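Local coordinates for protein butyrophilin subfamily 1 member A1 (Bos taurus, PDB 4HH8) that probably takes part in the secretion of milk-fat droplets as a membrane-associated receptor and may restrain the proliferation of activated T cells, at residues V17-V28 against E119-A129; E170-R178 against V188-D196. The protein carries 1 engineered substitution. All coordinates share one frame; numbering follows the deposited sequence.

Contact 1: residues V17-V28 against E119-A129; sequences VIGPPEPILAVV and EEAIVHLKVAA. Unlike the reference sequence in segment 17-28: Pro21 (reference Gln).
Val17, at the start of 17-28, meets Glu119 and Ala121, its CG2 resting 3.8 Å from Glu119 CB. With Val17 CG1 anti to the backbone N (chi1 167°), that methyl is laid against Ala121 CB. Glu119 CG lies over Val17 N, and a bend at chi2 (62°) brings OE2 back to accept the backbone N-H of Glu120; an alanine here would probably leave that N-H without its acceptor and uncover Val17 N. A water donates to both Val17 O and Glu120 O. Gly19 N lies 3.3 Å from Ala121 CB, and the Pro20 ring crosses the Val123 side chain at about a right angle, CG meeting CG1. Where the loop 19-23 swings away from the strand, a second water links Glu22 O to His124 N, and Pro23 CB sits 3.5 Å from Lys126 CG. Parallel pairing then begins: Ile24 N binds His124 O (2.7 Å), Ile24 O takes Lys126 N (2.6 Å), Ala26 N bonds to Lys126 O, Ala128 N to Ala26 O and Val28 N to Ala128 O. Leu125 CD1 packs 3.7 Å from Ala26 CB. Val28 CG2 presses on Val127 CG1 at 3.3 Å, tighter than usual van der Waals contact. This is the strand switch of a V-set immunoglobulin domain: 16-18 pairs with 32-39 in one sheet, whereas 24-27 edges the other beside 117-128, itself bonded to 106-114 on its other flank.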
loop_
_atom_site.group_PDB
_atom_site.type_symbol
_atom_site.label_atom_id
_atom_site.label_comp_id
_atom_site.label_asym_id
_atom_site.label_seq_id
_atom_site.Cartn_x
_atom_site.Cartn_y
_atom_site.Cartn_z
ATOM N N VAL A 17 25.016 -5.236 2.517
ATOM C CA VAL A 17 23.626 -5.503 2.831
ATOM C C VAL A 17 22.848 -5.032 1.610
ATOM O O VAL A 17 22.948 -3.882 1.234
ATOM C CB VAL A 17 23.179 -4.721 4.081
ATOM C CG1 VAL A 17 21.659 -4.765 4.215
ATOM C CG2 VAL A 17 23.817 -5.284 5.298
ATOM N N ILE A 18 22.082 -5.937 1.010
ATOM C CA ILE A 18 21.306 -5.648 -0.177
ATOM C C ILE A 18 19.811 -5.633 0.120
ATOM O O ILE A 18 19.298 -6.570 0.711
ATOM C CB ILE A 18 21.561 -6.723 -1.271
ATOM C CG1 ILE A 18 23.048 -7.049 -1.378
ATOM C CG2 ILE A 18 21.053 -6.221 -2.642
ATOM C CD1 ILE A 18 23.352 -8.185 -2.347
ATOM N N GLY A 19 19.100 -4.595 -0.312
ATOM C CA GLY A 19 17.640 -4.592 -0.205
ATOM C C GLY A 19 16.985 -5.177 -1.452
ATOM O O GLY A 19 17.674 -5.510 -2.408
ATOM N N PRO A 20 15.651 -5.326 -1.454
ATOM C CA PRO A 20 15.030 -5.926 -2.660
ATOM C C PRO A 20 15.134 -5.051 -3.914
ATOM O O PRO A 20 15.230 -3.823 -3.798
ATOM C CB PRO A 20 13.554 -6.111 -2.263
ATOM C CG PRO A 20 13.471 -5.754 -0.773
ATOM C CD PRO A 20 14.658 -4.918 -0.440
ATOM N N PRO A 21 15.097 -5.679 -5.119
ATOM C CA PRO A 21 15.065 -4.932 -6.402
ATOM C C PRO A 21 13.949 -3.891 -6.418
ATOM O O PRO A 21 14.142 -2.759 -6.902
ATOM C CB PRO A 21 14.731 -6.014 -7.444
ATOM C CG PRO A 21 15.095 -7.320 -6.808
ATOM C CD PRO A 21 15.051 -7.146 -5.317
ATOM N N GLU A 22 12.787 -4.285 -5.888
ATOM C CA GLU A 22 11.602 -3.435 -5.934
ATOM C C GLU A 22 10.832 -3.246 -4.610
ATOM O O GLU A 22 11.121 -3.920 -3.632
ATOM C CB GLU A 22 10.711 -3.906 -7.061
ATOM C CG GLU A 22 10.826 -2.942 -8.217
ATOM C CD GLU A 22 11.083 -3.600 -9.554
ATOM O OE1 GLU A 22 10.282 -4.481 -9.969
ATOM O OE2 GLU A 22 12.073 -3.187 -10.208
ATOM N N PRO A 23 9.873 -2.297 -4.568
ATOM C CA PRO A 23 9.019 -2.143 -3.376
ATOM C C PRO A 23 8.339 -3.446 -3.020
ATOM O O PRO A 23 8.067 -4.249 -3.914
ATOM C CB PRO A 23 7.969 -1.127 -3.835
ATOM C CG PRO A 23 8.707 -0.266 -4.867
ATOM C CD PRO A 23 9.606 -1.246 -5.582
ATOM N N ILE A 24 8.105 -3.679 -1.727
ATOM C CA ILE A 24 7.260 -4.793 -1.294
ATOM C C ILE A 24 5.831 -4.320 -1.280
ATOM O O ILE A 24 5.517 -3.267 -0.715
ATOM C CB ILE A 24 7.600 -5.330 0.126
ATOM C CG1 ILE A 24 9.099 -5.657 0.244
ATOM C CG2 ILE A 24 6.723 -6.593 0.462
ATOM C CD1 ILE A 24 9.579 -6.754 -0.701
ATOM N N LEU A 25 4.959 -5.111 -1.890
ATOM C CA LEU A 25 3.546 -4.757 -1.974
ATOM C C LEU A 25 2.803 -5.487 -0.882
ATOM O O LEU A 25 2.918 -6.702 -0.783
ATOM C CB LEU A 25 3.007 -5.175 -3.335
ATOM C CG LEU A 25 1.661 -4.635 -3.836
ATOM C CD1 LEU A 25 1.460 -3.183 -3.439
ATOM C CD2 LEU A 25 1.541 -4.810 -5.365
ATOM N N ALA A 26 2.034 -4.759 -0.076
ATOM C CA ALA A 26 1.312 -5.354 1.051
ATOM C C ALA A 26 -0.145 -4.855 1.165
ATOM O O ALA A 26 -0.393 -3.651 1.180
ATOM C CB ALA A 26 2.056 -5.061 2.329
ATOM N N VAL A 27 -1.092 -5.777 1.247
ATOM C CA VAL A 27 -2.491 -5.417 1.403
ATOM C C VAL A 27 -2.813 -5.071 2.877
ATOM O O VAL A 27 -2.345 -5.759 3.792
ATOM C CB VAL A 27 -3.389 -6.540 0.872
ATOM C CG1 VAL A 27 -4.849 -6.282 1.242
ATOM C CG2 VAL A 27 -3.228 -6.647 -0.619
ATOM N N VAL A 28 -3.584 -4.009 3.101
ATOM C CA VAL A 28 -4.034 -3.627 4.460
ATOM C C VAL A 28 -4.680 -4.836 5.169
ATOM O O VAL A 28 -5.485 -5.554 4.593
ATOM C CB VAL A 28 -4.978 -2.371 4.432
ATOM C CG1 VAL A 28 -5.749 -2.163 5.767
ATOM C CG2 VAL A 28 -4.188 -1.105 4.114
ATOM N N GLU A 119 26.624 -2.327 7.862
ATOM C CA GLU A 119 26.155 -1.894 6.559
ATOM C C GLU A 119 24.625 -1.869 6.558
ATOM O O GLU A 119 23.986 -2.459 7.435
ATOM C CB GLU A 119 26.698 -2.798 5.447
ATOM C CG GLU A 119 26.315 -2.355 4.024
ATOM C CD GLU A 119 26.849 -0.979 3.651
ATOM O OE1 GLU A 119 28.048 -0.900 3.303
ATOM O OE2 GLU A 119 26.070 0.014 3.699
ATOM N N GLU A 120 24.051 -1.166 5.587
ATOM C CA GLU A 120 22.601 -1.031 5.487
ATOM C C GLU A 120 22.040 -0.875 4.064
ATOM O O GLU A 120 22.762 -0.579 3.089
ATOM C CB GLU A 120 22.099 0.096 6.387
ATOM C CG GLU A 120 22.585 1.449 5.939
ATOM C CD GLU A 120 22.050 2.546 6.806
ATOM O OE1 GLU A 120 22.584 2.738 7.919
ATOM O OE2 GLU A 120 21.099 3.222 6.368
ATOM N N ALA A 121 20.730 -1.098 3.962
ATOM C CA ALA A 121 20.023 -1.002 2.699
ATOM C C ALA A 121 18.644 -0.478 2.975
ATOM O O ALA A 121 18.303 -0.210 4.116
ATOM C CB ALA A 121 19.952 -2.354 2.021
ATOM N N ILE A 122 17.858 -0.350 1.918
ATOM C CA ILE A 122 16.569 0.308 1.944
ATOM C C ILE A 122 15.554 -0.698 1.457
ATOM O O ILE A 122 15.820 -1.405 0.496
ATOM C CB ILE A 122 16.595 1.556 1.012
ATOM C CG1 ILE A 122 17.448 2.655 1.652
ATOM C CG2 ILE A 122 15.188 2.095 0.685
ATOM C CD1 ILE A 122 17.818 3.801 0.722
ATOM N N VAL A 123 14.423 -0.805 2.153
ATOM C CA VAL A 123 13.259 -1.555 1.657
ATOM C C VAL A 123 12.065 -0.610 1.627
ATOM O O VAL A 123 11.833 0.164 2.581
ATOM C CB VAL A 123 12.894 -2.753 2.566
ATOM C CG1 VAL A 123 11.965 -3.768 1.830
ATOM C CG2 VAL A 123 14.114 -3.457 3.050
ATOM N N HIS A 124 11.315 -0.643 0.532
ATOM C CA HIS A 124 10.155 0.209 0.419
ATOM C C HIS A 124 8.988 -0.694 0.644
ATOM O O HIS A 124 8.892 -1.714 -0.006
ATOM C CB HIS A 124 10.060 0.894 -0.955
ATOM C CG HIS A 124 11.198 1.826 -1.247
ATOM N ND1 HIS A 124 11.290 3.094 -0.697
ATOM C CD2 HIS A 124 12.298 1.674 -2.030
ATOM C CE1 HIS A 124 12.390 3.685 -1.138
ATOM N NE2 HIS A 124 13.024 2.841 -1.944
ATOM N N LEU A 125 8.148 -0.361 1.625
ATOM C CA LEU A 125 6.852 -1.012 1.757
ATOM C C LEU A 125 5.785 -0.189 1.047
ATOM O O LEU A 125 5.649 0.997 1.284
ATOM C CB LEU A 125 6.482 -1.185 3.228
ATOM C CG LEU A 125 5.167 -1.943 3.394
ATOM C CD1 LEU A 125 5.242 -3.318 2.730
ATOM C CD2 LEU A 125 4.808 -2.050 4.854
ATOM N N LYS A 126 5.045 -0.806 0.144
ATOM C CA LYS A 126 3.929 -0.122 -0.511
ATOM C C LYS A 126 2.654 -0.775 -0.078
ATOM O O LYS A 126 2.445 -1.907 -0.414
ATOM C CB LYS A 126 4.017 -0.240 -2.044
ATOM C CG LYS A 126 5.098 0.621 -2.707
ATOM C CD LYS A 126 4.737 2.065 -2.699
ATOM C CE LYS A 126 5.588 2.812 -3.666
ATOM N NZ LYS A 126 5.138 4.205 -3.601
ATOM N N VAL A 127 1.775 -0.038 0.598
ATOM C CA VAL A 127 0.551 -0.617 1.120
ATOM C C VAL A 127 -0.599 -0.283 0.195
ATOM O O VAL A 127 -0.624 0.806 -0.379
ATOM C CB VAL A 127 0.212 -0.135 2.565
ATOM C CG1 VAL A 127 -1.082 -0.768 2.998
ATOM C CG2 VAL A 127 1.383 -0.437 3.542
ATOM N N ALA A 128 -1.533 -1.212 0.061
ATOM C CA ALA A 128 -2.674 -1.035 -0.796
ATOM C C ALA A 128 -3.946 -1.576 -0.133
ATOM O O ALA A 128 -3.904 -2.528 0.637
ATOM C CB ALA A 128 -2.446 -1.738 -2.130
ATOM N N ALA A 129 -5.071 -0.934 -0.398
ATOM C CA ALA A 129 -6.349 -1.513 -0.027
ATOM C C ALA A 129 -7.235 -1.329 -1.197
ATOM O O ALA A 129 -7.196 -0.294 -1.865
ATOM C CB ALA A 129 -6.938 -0.829 1.173
HETATM O O HOH W 1 24.259 -1.293 0.929
HETATM O O HOH W 2 12.058 -2.194 -1.785
#

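Contact 2: residues E170-R178 against V188-D196; sequences EFPSMSESR and VRASVIIRD
Ser175 and Ser177 pair antiparallel with Ser191 and Arg189, strands 175-178 and 188-194 running at 175° to each other. They form a beta hairpin at the edge of one sheet of the second, constant-type immunoglobulin domain. Ser177 N donates to Arg189 O and Arg189 N to Ser177 O, both at 2.8 Å. At the other end lies a classic beta bulge: Met174 N and Ser175 N both donate to Ser191 O, the first at 2.6 Å and in the carbonyl plane, the second longer and tilted from it. Before the bulge the chain leaves for the opposite sheet, where strand 170-171 pairs with 160-165. Phe171 turns its ring in between the two sheets, and Val192 CG2 comes to the ring edge at CE1, 3.5 Å away and in plane; the ring also meets Trp163. Met174, a selenomethionine bent at chi2 (-70°) and chi3 (-86°), packs on the sheet face away from Phe171, CE 4.0 Å from Ile193 CD1. Ser173 OG donates to the anti lone pair of Glu176 OE2 (2.8 Å) and also bonds Trp163 NE1, tying the turn to the interior. Glu176 OE1 is gripped end-on in a salt bridge by both NH1 and NH2 of Arg178, each from the same side of the carboxylate, which probably holds the guanidinium from turning; NH2 has a second partner in Pro159 O. Arg178 runs alongside Val188, whose CG2 lies beside Arg178 CG and over one guanidinium face, offset toward the rim, 4.0 Å from CZ.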
loop_
_atom_site.group_PDB
_atom_site.type_symbol
_atom_site.label_atom_id
_atom_site.label_comp_id
_atom_site.label_asym_id
_atom_site.label_seq_id
_atom_site.Cartn_x
_atom_site.Cartn_y
_atom_site.Cartn_z
ATOM N N GLU A 170 -13.431 6.589 -22.938
ATOM C CA GLU A 170 -13.249 7.278 -21.653
ATOM C C GLU A 170 -13.531 8.792 -21.726
ATOM O O GLU A 170 -13.256 9.444 -22.728
ATOM C CB GLU A 170 -11.855 7.011 -21.056
ATOM C CG GLU A 170 -11.577 7.848 -19.760
ATOM C CD GLU A 170 -10.215 7.612 -19.111
ATOM O OE1 GLU A 170 -9.235 7.302 -19.834
ATOM O OE2 GLU A 170 -10.123 7.746 -17.867
ATOM N N PHE A 171 -14.122 9.339 -20.670
ATOM C CA PHE A 171 -14.243 10.768 -20.535
ATOM C C PHE A 171 -14.011 11.131 -19.069
ATOM O O PHE A 171 -14.137 10.263 -18.202
ATOM C CB PHE A 171 -15.578 11.262 -21.082
ATOM C CG PHE A 171 -16.769 10.660 -20.424
ATOM C CD1 PHE A 171 -17.374 11.289 -19.356
ATOM C CD2 PHE A 171 -17.298 9.482 -20.884
ATOM C CE1 PHE A 171 -18.480 10.741 -18.746
ATOM C CE2 PHE A 171 -18.409 8.933 -20.298
ATOM C CZ PHE A 171 -19.007 9.579 -19.218
ATOM N N PRO A 172 -13.583 12.379 -18.782
ATOM C CA PRO A 172 -13.197 12.707 -17.413
ATOM C C PRO A 172 -14.371 13.007 -16.471
ATOM O O PRO A 172 -15.480 13.204 -16.950
ATOM C CB PRO A 172 -12.335 13.960 -17.580
ATOM C CG PRO A 172 -12.730 14.510 -18.857
ATOM C CD PRO A 172 -13.045 13.361 -19.738
ATOM N N SER A 173 -14.121 13.052 -15.155
ATOM C CA SER A 173 -15.111 13.603 -14.212
ATOM C C SER A 173 -15.301 15.111 -14.413
ATOM O O SER A 173 -14.471 15.790 -15.004
ATOM C CB SER A 173 -14.699 13.337 -12.749
ATOM O OG SER A 173 -14.328 11.968 -12.561
HETATM N N MSE A 174 -16.403 15.631 -13.891
HETATM C CA MSE A 174 -16.571 17.070 -13.661
HETATM C C MSE A 174 -15.770 17.440 -12.445
HETATM O O MSE A 174 -14.875 18.305 -12.503
HETATM C CB MSE A 174 -18.029 17.399 -13.408
HETATM C CG MSE A 174 -18.736 17.907 -14.670
HETATM SE SE MSE A 174 -18.096 19.709 -15.209
HETATM C CE MSE A 174 -19.363 20.692 -14.028
ATOM N N SER A 175 -16.102 16.790 -11.332
ATOM C CA SER A 175 -15.442 17.067 -10.090
ATOM C C SER A 175 -15.060 15.758 -9.398
ATOM O O SER A 175 -15.679 14.764 -9.634
ATOM C CB SER A 175 -16.354 17.880 -9.183
ATOM O OG SER A 175 -17.429 17.068 -8.724
ATOM N N GLU A 176 -14.070 15.779 -8.519
ATOM C CA GLU A 176 -13.792 14.619 -7.722
ATOM C C GLU A 176 -13.368 15.033 -6.351
ATOM O O GLU A 176 -12.746 16.081 -6.190
ATOM C CB GLU A 176 -12.636 13.769 -8.268
ATOM C CG GLU A 176 -12.594 13.593 -9.751
ATOM C CD GLU A 176 -11.597 12.527 -10.182
ATOM O OE1 GLU A 176 -10.508 12.361 -9.552
ATOM O OE2 GLU A 176 -11.919 11.853 -11.167
ATOM N N SER A 177 -13.586 14.105 -5.421
ATOM C CA SER A 177 -13.196 14.215 -4.020
ATOM C C SER A 177 -12.656 12.932 -3.470
ATOM O O SER A 177 -13.239 11.887 -3.710
ATOM C CB SER A 177 -14.463 14.460 -3.174
ATOM O OG SER A 177 -14.410 15.781 -2.827
ATOM N N ARG A 178 -11.617 13.040 -2.646
ATOM C CA ARG A 178 -11.136 11.942 -1.849
ATOM C C ARG A 178 -10.937 12.380 -0.386
ATOM O O ARG A 178 -10.383 13.396 -0.142
ATOM C CB ARG A 178 -9.818 11.416 -2.431
ATOM C CG ARG A 178 -10.017 10.701 -3.745
ATOM C CD ARG A 178 -8.749 10.594 -4.527
ATOM N NE ARG A 178 -8.946 9.979 -5.835
ATOM C CZ ARG A 178 -9.392 10.616 -6.929
ATOM N NH1 ARG A 178 -9.698 11.925 -6.911
ATOM N NH2 ARG A 178 -9.483 9.947 -8.064
ATOM N N VAL A 188 -13.998 7.899 -2.221
ATOM C CA VAL A 188 -13.886 8.644 -3.460
ATOM C C VAL A 188 -15.268 9.013 -3.977
ATOM O O VAL A 188 -16.142 8.177 -4.029
ATOM C CB VAL A 188 -13.053 7.851 -4.556
ATOM C CG1 VAL A 188 -13.734 6.559 -4.956
ATOM C CG2 VAL A 188 -12.783 8.758 -5.813
ATOM N N ARG A 189 -15.461 10.266 -4.329
ATOM C CA ARG A 189 -16.699 10.714 -4.945
ATOM C C ARG A 189 -16.350 11.362 -6.298
ATOM O O ARG A 189 -15.473 12.195 -6.373
ATOM C CB ARG A 189 -17.373 11.762 -4.054
ATOM C CG ARG A 189 -18.218 11.204 -2.940
ATOM C CD ARG A 189 -19.332 12.225 -2.551
ATOM N NE ARG A 189 -19.668 12.156 -1.122
ATOM C CZ ARG A 189 -20.266 13.133 -0.424
ATOM N NH1 ARG A 189 -20.625 14.276 -1.019
ATOM N NH2 ARG A 189 -20.503 12.972 0.881
ATOM N N ALA A 190 -17.051 11.018 -7.357
ATOM C CA ALA A 190 -16.841 11.721 -8.599
ATOM C C ALA A 190 -18.152 11.973 -9.311
ATOM O O ALA A 190 -19.008 11.108 -9.338
ATOM C CB ALA A 190 -15.905 10.936 -9.472
ATOM N N SER A 191 -18.265 13.141 -9.928
ATOM C CA SER A 191 -19.473 13.564 -10.610
ATOM C C SER A 191 -19.225 13.913 -12.031
ATOM O O SER A 191 -18.175 14.452 -12.358
ATOM C CB SER A 191 -20.089 14.788 -9.960
ATOM O OG SER A 191 -20.833 14.312 -8.862
ATOM N N VAL A 192 -20.230 13.660 -12.857
ATOM C CA VAL A 192 -20.139 13.930 -14.256
ATOM C C VAL A 192 -21.531 14.449 -14.677
ATOM O O VAL A 192 -22.551 14.153 -14.025
ATOM C CB VAL A 192 -19.652 12.635 -14.935
ATOM C CG1 VAL A 192 -20.787 11.666 -15.319
ATOM C CG2 VAL A 192 -18.663 12.875 -15.966
ATOM N N ILE A 193 -21.581 15.270 -15.711
ATOM C CA ILE A 193 -22.874 15.666 -16.278
ATOM C C ILE A 193 -22.986 15.020 -17.665
ATOM O O ILE A 193 -22.135 15.231 -18.511
ATOM C CB ILE A 193 -23.035 17.196 -16.301
ATOM C CG1 ILE A 193 -23.029 17.728 -14.853
ATOM C CG2 ILE A 193 -24.330 17.576 -16.998
ATOM C CD1 ILE A 193 -23.026 19.229 -14.730
ATOM N N ILE A 194 -23.998 14.173 -17.858
ATOM C CA ILE A 194 -24.248 13.544 -19.161
ATOM C C ILE A 194 -25.027 14.495 -20.066
ATOM O O ILE A 194 -26.155 14.873 -19.732
ATOM C CB ILE A 194 -25.029 12.210 -19.020
ATOM C CG1 ILE A 194 -24.326 11.256 -18.051
ATOM C CG2 ILE A 194 -25.255 11.564 -20.394
ATOM C CD1 ILE A 194 -22.874 10.906 -18.398
ATOM N N ARG A 195 -24.412 14.920 -21.177
ATOM C CA ARG A 195 -25.113 15.751 -22.188
ATOM C C ARG A 195 -25.267 14.973 -23.493
ATOM O O ARG A 195 -24.370 14.973 -24.338
ATOM C CB ARG A 195 -24.395 17.087 -22.447
ATOM C CG ARG A 195 -24.373 18.049 -21.257
ATOM C CD ARG A 195 -23.234 19.051 -21.422
ATOM N NE ARG A 195 -22.856 19.750 -20.187
ATOM C CZ ARG A 195 -21.863 19.364 -19.388
ATOM N NH1 ARG A 195 -21.175 18.259 -19.668
ATOM N NH2 ARG A 195 -21.567 20.071 -18.313
ATOM N N ASP A 196 -26.400 14.289 -23.633
ATOM C CA ASP A 196 -26.639 13.363 -24.749
ATOM C C ASP A 196 -28.081 12.816 -24.694
ATOM O O ASP A 196 -28.774 12.929 -23.669
ATOM C CB ASP A 196 -25.625 12.195 -24.709
ATOM C CG ASP A 196 -25.158 11.753 -26.107
ATOM O OD1 ASP A 196 -23.928 11.747 -26.352
ATOM O OD2 ASP A 196 -26.010 11.407 -26.959
#

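Contact 1 closes before contact 2 opens along the chain, and each belongs to its own immunoglobulin domain: the V-set domain first, the constant-type domain second. Their centres are about 34 Å apart and their nearest atoms about 10 Å, with no touch and no shared sheet. Contact 1 joins edge strand 24-27 in parallel to strand 117-128, whereas contact 2 joins neighbours in sequence as an antiparallel hairpin at the edge of a sheet. The end of contact 1 borders the second domain, where Leu25, Ala128 and Ala129 reach Leu210, Leu211 and Asn208. Together they mark the two sandwiches of the extracellular part, set in series.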